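Local atomic coordinates of glutamine cyclotransferase (Tannerella forsythia, PDB entry 6QRO), a protein that probably catalyses the zinc-dependent cyclisation of N-terminal glutamine in peptides to pyroglutamate, as a type II, mammalian-like glutaminyl cyclase. Residues Y35-R40 and I141-A146; A200-L205 and A227-K232. All coordinates share one frame; numbering follows the deposited sequence.

Contact 1 of 2, residues Y35-R40 and I141-A146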
loop_
_atom_site.group_PDB
_atom_site.type_symbol
_atom_site.label_atom_id
_atom_site.label_comp_id
_atom_site.label_asym_id
_atom_site.label_seq_id
_atom_site.Cartn_x
_atom_site.Cartn_y
_atom_site.Cartn_z
ATOM N N TYR A 35 -7.326 -9.938 7.493
ATOM C CA TYR A 35 -6.282 -10.517 8.331
ATOM C C TYR A 35 -5.726 -11.800 7.715
ATOM O O TYR A 35 -4.503 -11.987 7.646
ATOM C CB TYR A 35 -6.849 -10.781 9.742
ATOM C CG TYR A 35 -5.812 -11.208 10.776
ATOM C CD1 TYR A 35 -5.211 -12.460 10.720
ATOM C CD2 TYR A 35 -5.417 -10.340 11.800
ATOM C CE1 TYR A 35 -4.241 -12.835 11.641
ATOM C CE2 TYR A 35 -4.444 -10.716 12.731
ATOM C CZ TYR A 35 -3.874 -11.965 12.643
ATOM O OH TYR A 35 -2.917 -12.369 13.543
ATOM N N ALA A 36 -6.601 -12.683 7.228
ATOM C CA ALA A 36 -6.129 -13.922 6.605
ATOM C C ALA A 36 -5.367 -13.659 5.299
ATOM O O ALA A 36 -4.408 -14.371 4.992
ATOM C CB ALA A 36 -7.309 -14.870 6.390
ATOM N N TYR A 37 -5.767 -12.646 4.527
ATOM C CA TYR A 37 -5.047 -12.286 3.307
ATOM C C TYR A 37 -3.630 -11.779 3.622
ATOM O O TYR A 37 -2.677 -12.085 2.895
ATOM C CB TYR A 37 -5.832 -11.221 2.546
ATOM C CG TYR A 37 -7.017 -11.694 1.733
ATOM C CD1 TYR A 37 -6.932 -12.799 0.897
ATOM C CD2 TYR A 37 -8.234 -11.028 1.810
ATOM C CE1 TYR A 37 -8.036 -13.217 0.141
ATOM C CE2 TYR A 37 -9.342 -11.441 1.072
ATOM C CZ TYR A 37 -9.229 -12.528 0.239
ATOM O OH TYR A 37 -10.323 -12.939 -0.477
ATOM N N ILE A 38 -3.481 -10.976 4.684
ATOM C CA ILE A 38 -2.152 -10.592 5.155
ATOM C C ILE A 38 -1.350 -11.831 5.535
ATOM O O ILE A 38 -0.187 -11.983 5.146
ATOM C CB ILE A 38 -2.258 -9.626 6.351
ATOM C CG1 ILE A 38 -2.974 -8.335 5.980
ATOM C CG2 ILE A 38 -0.870 -9.318 6.931
ATOM C CD1 ILE A 38 -3.173 -7.410 7.221
ATOM N N GLU A 39 -1.960 -12.728 6.327
ATOM C CA GLU A 39 -1.291 -13.941 6.781
ATOM C C GLU A 39 -0.884 -14.801 5.599
ATOM O O GLU A 39 0.181 -15.431 5.617
ATOM C CB GLU A 39 -2.234 -14.716 7.716
ATOM C CG GLU A 39 -1.623 -15.796 8.639
ATOM C CD GLU A 39 -1.363 -17.140 7.971
ATOM O OE1 GLU A 39 -1.944 -17.455 6.911
ATOM O OE2 GLU A 39 -0.554 -17.895 8.526
ATOM N N ARG A 40 -1.711 -14.826 4.551
ATOM C CA ARG A 40 -1.411 -15.669 3.402
ATOM C C ARG A 40 -0.183 -15.168 2.665
ATOM O O ARG A 40 0.679 -15.962 2.288
ATOM C CB ARG A 40 -2.611 -15.739 2.442
ATOM C CG ARG A 40 -3.825 -16.528 2.951
ATOM C CD ARG A 40 -3.681 -18.044 2.806
ATOM N NE ARG A 40 -3.102 -18.492 1.541
ATOM C CZ ARG A 40 -3.811 -18.971 0.513
ATOM N NH1 ARG A 40 -3.202 -19.391 -0.597
ATOM N NH2 ARG A 40 -5.138 -19.055 0.595
ATOM N N ILE A 141 -5.980 -5.390 3.151
ATOM C CA ILE A 141 -7.199 -4.587 3.235
ATOM C C ILE A 141 -7.826 -4.425 1.854
ATOM O O ILE A 141 -9.040 -4.612 1.678
ATOM C CB ILE A 141 -6.914 -3.235 3.916
ATOM C CG1 ILE A 141 -6.664 -3.470 5.415
ATOM C CG2 ILE A 141 -8.064 -2.264 3.676
ATOM C CD1 ILE A 141 -6.446 -2.199 6.254
ATOM N N LEU A 142 -7.006 -4.113 0.851
ATOM C CA LEU A 142 -7.501 -3.941 -0.513
ATOM C C LEU A 142 -7.998 -5.260 -1.105
ATOM O O LEU A 142 -8.815 -5.257 -2.030
ATOM C CB LEU A 142 -6.400 -3.350 -1.397
ATOM C CG LEU A 142 -5.990 -1.901 -1.121
ATOM C CD1 LEU A 142 -4.961 -1.462 -2.163
ATOM C CD2 LEU A 142 -7.214 -0.999 -1.136
ATOM N N LEU A 143 -7.477 -6.386 -0.621
ATOM C CA LEU A 143 -7.963 -7.696 -1.042
ATOM C C LEU A 143 -9.391 -7.952 -0.570
ATOM O O LEU A 143 -10.208 -8.515 -1.312
ATOM C CB LEU A 143 -7.027 -8.778 -0.508
ATOM C CG LEU A 143 -5.746 -8.974 -1.310
ATOM C CD1 LEU A 143 -4.810 -9.988 -0.644
ATOM C CD2 LEU A 143 -6.169 -9.468 -2.677
ATOM N N GLU A 144 -9.701 -7.570 0.669
ATOM C CA GLU A 144 -11.067 -7.680 1.173
ATOM C C GLU A 144 -11.995 -6.674 0.481
ATOM O O GLU A 144 -13.161 -6.984 0.201
ATOM C CB GLU A 144 -11.050 -7.499 2.697
ATOM C CG GLU A 144 -12.392 -7.413 3.395
ATOM C CD GLU A 144 -13.244 -8.658 3.175
ATOM O OE1 GLU A 144 -14.467 -8.583 3.417
ATOM O OE2 GLU A 144 -12.695 -9.714 2.784
ATOM N N ILE A 145 -11.500 -5.462 0.194
ATOM C CA ILE A 145 -12.275 -4.506 -0.602
ATOM C C ILE A 145 -12.694 -5.126 -1.929
ATOM O O ILE A 145 -13.839 -4.976 -2.367
ATOM C CB ILE A 145 -11.495 -3.200 -0.820
ATOM C CG1 ILE A 145 -11.239 -2.508 0.517
ATOM C CG2 ILE A 145 -12.231 -2.285 -1.807
ATOM C CD1 ILE A 145 -10.894 -1.055 0.388
ATOM N N ALA A 146 -11.763 -5.799 -2.608
ATOM C CA ALA A 146 -12.104 -6.464 -3.862
ATOM C C ALA A 146 -13.234 -7.459 -3.655
ATOM O O ALA A 146 -14.142 -7.574 -4.488
ATOM C CB ALA A 146 -10.869 -7.167 -4.429
#
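The ring of Tyr37, on helix 31-43, lies across Leu143 of helix 132-151, and this pair carries most of an apolar helix-helix contact; helix 132-151 in turn lies against the sheet through Leu142 on Leu106 and Ala108 of strand 103-109. Leu143 CB sits over one face of the Tyr37 ring in a CH-pi contact, 3.8 Å from the centroid and displaced toward the rim. Leu143 CB comes closest to Tyr37 CD2, at 3.4 Å. The methyl CD1 of Leu143 lies against the CB-CG end of the tyrosine, 3.6 Å from Tyr37 CB. The CB of Tyr37 already points toward helix 132-151; with CG anti to the carbonyl carbon (chi1 -79°), the ring carries on to lay a face against Leu143 CB.

Van der Waals contact with polar groups is looser. Tyr37 CE2 is 3.9 Å from Glu144 N and 4.1 Å from Glu144 OE2. That carboxylate is engaged by other groups: OE2 forms a salt bridge with Arg147 and a hydrogen bond with Ser33, while OE1 accepts from Asn30 N. Tyr37 OH makes weak hydrogen bonds to Glu64 and His68.

The two helices are therefore joined here by dispersion and ring-face packing, while surrounding residues hold the polar ends.

Contact 2 of 2, residues A200-L205 and A227-K232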
loop_
_atom_site.group_PDB
_atom_site.type_symbol
_atom_site.label_atom_id
_atom_site.label_comp_id
_atom_site.label_asym_id
_atom_site.label_seq_id
_atom_site.Cartn_x
_atom_site.Cartn_y
_atom_site.Cartn_z
ATOM N N ALA A 200 -7.907 8.685 -12.829
ATOM C CA ALA A 200 -8.638 8.423 -11.607
ATOM C C ALA A 200 -9.137 9.758 -11.072
ATOM O O ALA A 200 -8.487 10.791 -11.252
ATOM C CB ALA A 200 -7.781 7.705 -10.561
ATOM N N GLU A 201 -10.313 9.735 -10.438
ATOM C CA GLU A 201 -10.824 10.948 -9.809
ATOM C C GLU A 201 -9.861 11.409 -8.732
ATOM O O GLU A 201 -9.472 12.580 -8.678
ATOM C CB GLU A 201 -12.204 10.684 -9.188
ATOM C CG GLU A 201 -13.153 9.969 -10.116
ATOM C CD GLU A 201 -14.599 10.212 -9.809
ATOM O OE1 GLU A 201 -15.011 10.139 -8.622
ATOM O OE2 GLU A 201 -15.328 10.485 -10.784
ATOM N N PHE A 202 -9.469 10.483 -7.867
ATOM C CA PHE A 202 -8.433 10.664 -6.863
ATOM C C PHE A 202 -7.919 9.279 -6.513
ATOM O O PHE A 202 -8.484 8.266 -6.933
ATOM C CB PHE A 202 -8.962 11.436 -5.643
ATOM C CG PHE A 202 -10.111 10.756 -4.930
ATOM C CD1 PHE A 202 -11.405 10.856 -5.432
ATOM C CD2 PHE A 202 -9.911 10.056 -3.746
ATOM C CE1 PHE A 202 -12.463 10.256 -4.785
ATOM C CE2 PHE A 202 -10.967 9.458 -3.092
ATOM C CZ PHE A 202 -12.250 9.559 -3.617
ATOM N N GLY A 203 -6.852 9.244 -5.729
ATOM C CA GLY A 203 -6.231 7.993 -5.352
ATOM C C GLY A 203 -6.021 7.922 -3.856
ATOM O O GLY A 203 -5.816 8.931 -3.186
ATOM N N ILE A 204 -6.112 6.703 -3.333
ATOM C CA ILE A 204 -5.928 6.440 -1.909
ATOM C C ILE A 204 -4.883 5.352 -1.774
ATOM O O ILE A 204 -5.097 4.224 -2.235
ATOM C CB ILE A 204 -7.237 6.023 -1.219
ATOM C CG1 ILE A 204 -8.300 7.111 -1.372
ATOM C CG2 ILE A 204 -6.998 5.702 0.243
ATOM C CD1 ILE A 204 -9.627 6.749 -0.727
ATOM N N LEU A 205 -3.762 5.685 -1.147
ATOM C CA LEU A 205 -2.711 4.723 -0.861
ATOM C C LEU A 205 -2.810 4.276 0.590
ATOM O O LEU A 205 -3.000 5.097 1.491
ATOM C CB LEU A 205 -1.320 5.321 -1.141
ATOM C CG LEU A 205 -0.107 4.539 -0.620
ATOM C CD1 LEU A 205 0.020 3.200 -1.329
ATOM C CD2 LEU A 205 1.201 5.334 -0.707
ATOM N N ALA A 227 -5.790 17.669 -0.873
ATOM C CA ALA A 227 -6.377 18.260 0.323
ATOM C C ALA A 227 -7.854 17.928 0.427
ATOM O O ALA A 227 -8.335 17.528 1.490
ATOM C CB ALA A 227 -6.183 19.777 0.320
ATOM N N ARG A 228 -8.592 18.078 -0.676
ATOM C CA ARG A 228 -10.033 17.838 -0.629
ATOM C C ARG A 228 -10.353 16.389 -0.268
ATOM O O ARG A 228 -11.389 16.112 0.346
ATOM C CB ARG A 228 -10.663 18.247 -1.963
ATOM C CG ARG A 228 -12.090 17.780 -2.183
ATOM C CD ARG A 228 -12.663 18.227 -3.524
ATOM N NE ARG A 228 -11.707 18.916 -4.392
ATOM C CZ ARG A 228 -11.901 20.123 -4.917
ATOM N NH1 ARG A 228 -10.982 20.667 -5.706
ATOM N NH2 ARG A 228 -13.018 20.794 -4.662
ATOM N N TYR A 229 -9.465 15.454 -0.602
ATOM C CA TYR A 229 -9.719 14.050 -0.313
ATOM C C TYR A 229 -9.197 13.618 1.053
ATOM O O TYR A 229 -9.768 12.706 1.662
ATOM C CB TYR A 229 -9.181 13.211 -1.462
ATOM C CG TYR A 229 -9.833 13.703 -2.730
ATOM C CD1 TYR A 229 -11.181 13.455 -2.967
ATOM C CD2 TYR A 229 -9.124 14.432 -3.675
ATOM C CE1 TYR A 229 -11.800 13.923 -4.105
ATOM C CE2 TYR A 229 -9.740 14.902 -4.829
ATOM C CZ TYR A 229 -11.076 14.637 -5.035
ATOM O OH TYR A 229 -11.710 15.088 -6.166
ATOM N N VAL A 230 -8.138 14.251 1.563
ATOM C CA VAL A 230 -7.804 14.084 2.977
ATOM C C VAL A 230 -8.999 14.470 3.843
ATOM O O VAL A 230 -9.344 13.769 4.803
ATOM C CB VAL A 230 -6.545 14.895 3.328
ATOM C CG1 VAL A 230 -6.189 14.725 4.801
ATOM C CG2 VAL A 230 -5.390 14.453 2.443
ATOM N N GLU A 231 -9.657 15.588 3.520
ATOM C CA GLU A 231 -10.845 15.980 4.279
ATOM C C GLU A 231 -11.952 14.949 4.124
ATOM O O GLU A 231 -12.607 14.584 5.102
ATOM C CB GLU A 231 -11.344 17.356 3.822
ATOM C CG GLU A 231 -10.501 18.477 4.328
ATOM C CD GLU A 231 -10.199 18.298 5.797
ATOM O OE1 GLU A 231 -9.021 18.040 6.149
ATOM O OE2 GLU A 231 -11.161 18.361 6.592
ATOM N N LYS A 232 -12.140 14.450 2.900
ATOM C CA LYS A 232 -13.137 13.426 2.615
ATOM C C LYS A 232 -12.893 12.162 3.442
ATOM O O LYS A 232 -13.830 11.579 4.002
ATOM C CB LYS A 232 -13.104 13.123 1.111
ATOM C CG LYS A 232 -14.272 12.324 0.565
ATOM C CD LYS A 232 -14.085 11.994 -0.918
ATOM C CE LYS A 232 -14.437 13.190 -1.777
ATOM N NZ LYS A 232 -15.865 13.207 -2.191
#
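Phe202 and Tyr229 form an offset stack at the point where helix 227-239 packs beside strand 203-207 of the mixed sheet. The helix lies in the long, partly helical connection between this strand and its parallel neighbour in the sheet, 269-273, an elaborated beta-alpha-beta crossover.

The tight part of the contact is aromatic. The ring planes are nearly parallel, 6° apart, with centroids separated by 4.1 Å. Phe202 CD1 and Tyr229 CE1 approach to 3.4 Å, and Tyr229 CD1 lies over the centre of the phenylalanine ring. Displacement of the rings brings Phe202 CB over the middle of the Tyr229 ring, 3.6 Å from its centroid, adding a CH-pi contact to the stack. Phe202 reaches this pose with CG placed between its backbone N and carbonyl carbon (chi1 60°). Tyr229 also touches Pro268 and Leu270, which extends the packing to the next strand.

Toward the more exposed side the fit slackens. The aliphatic chain of Lys232 passes Phe202 at about a right angle, its CD 4.1 Å from Phe202 CZ, before bending so that NZ reaches a salt bridge with Glu316. Glu201 turns its carboxylate to Arg102, and its carbonyl O stays 4.2 Å from Tyr229 OH, too far to be a hydrogen bond. On the face of the Tyr229 ring opposite Phe202, the CG of Arg228 stands over the centre, 4.3 Å above the plane.

In the fold
The two contacts follow one another along the chain without interleaving, and they remain separate: their centres are 22 Å apart and their nearest atoms about 6 Å. Strand 103-109 connects them indirectly, since Leu106 touches Leu142 and Ile145 of 141-146 as well as Ile204 of 200-205. The C-terminal part of the chain visits both: Leu302 of helix 299-314 packs on contact 1, and Glu316, just beyond that helix, reaches contact 2. Both contacts lie away from the zinc site of Asp134, Asp167 and His288, although Asp134 shares helix 132-151 with contact 1. Contact 1 joins helix to helix and contact 2 helix to strand, two ways in which this alpha/beta fold is packed away from the metal.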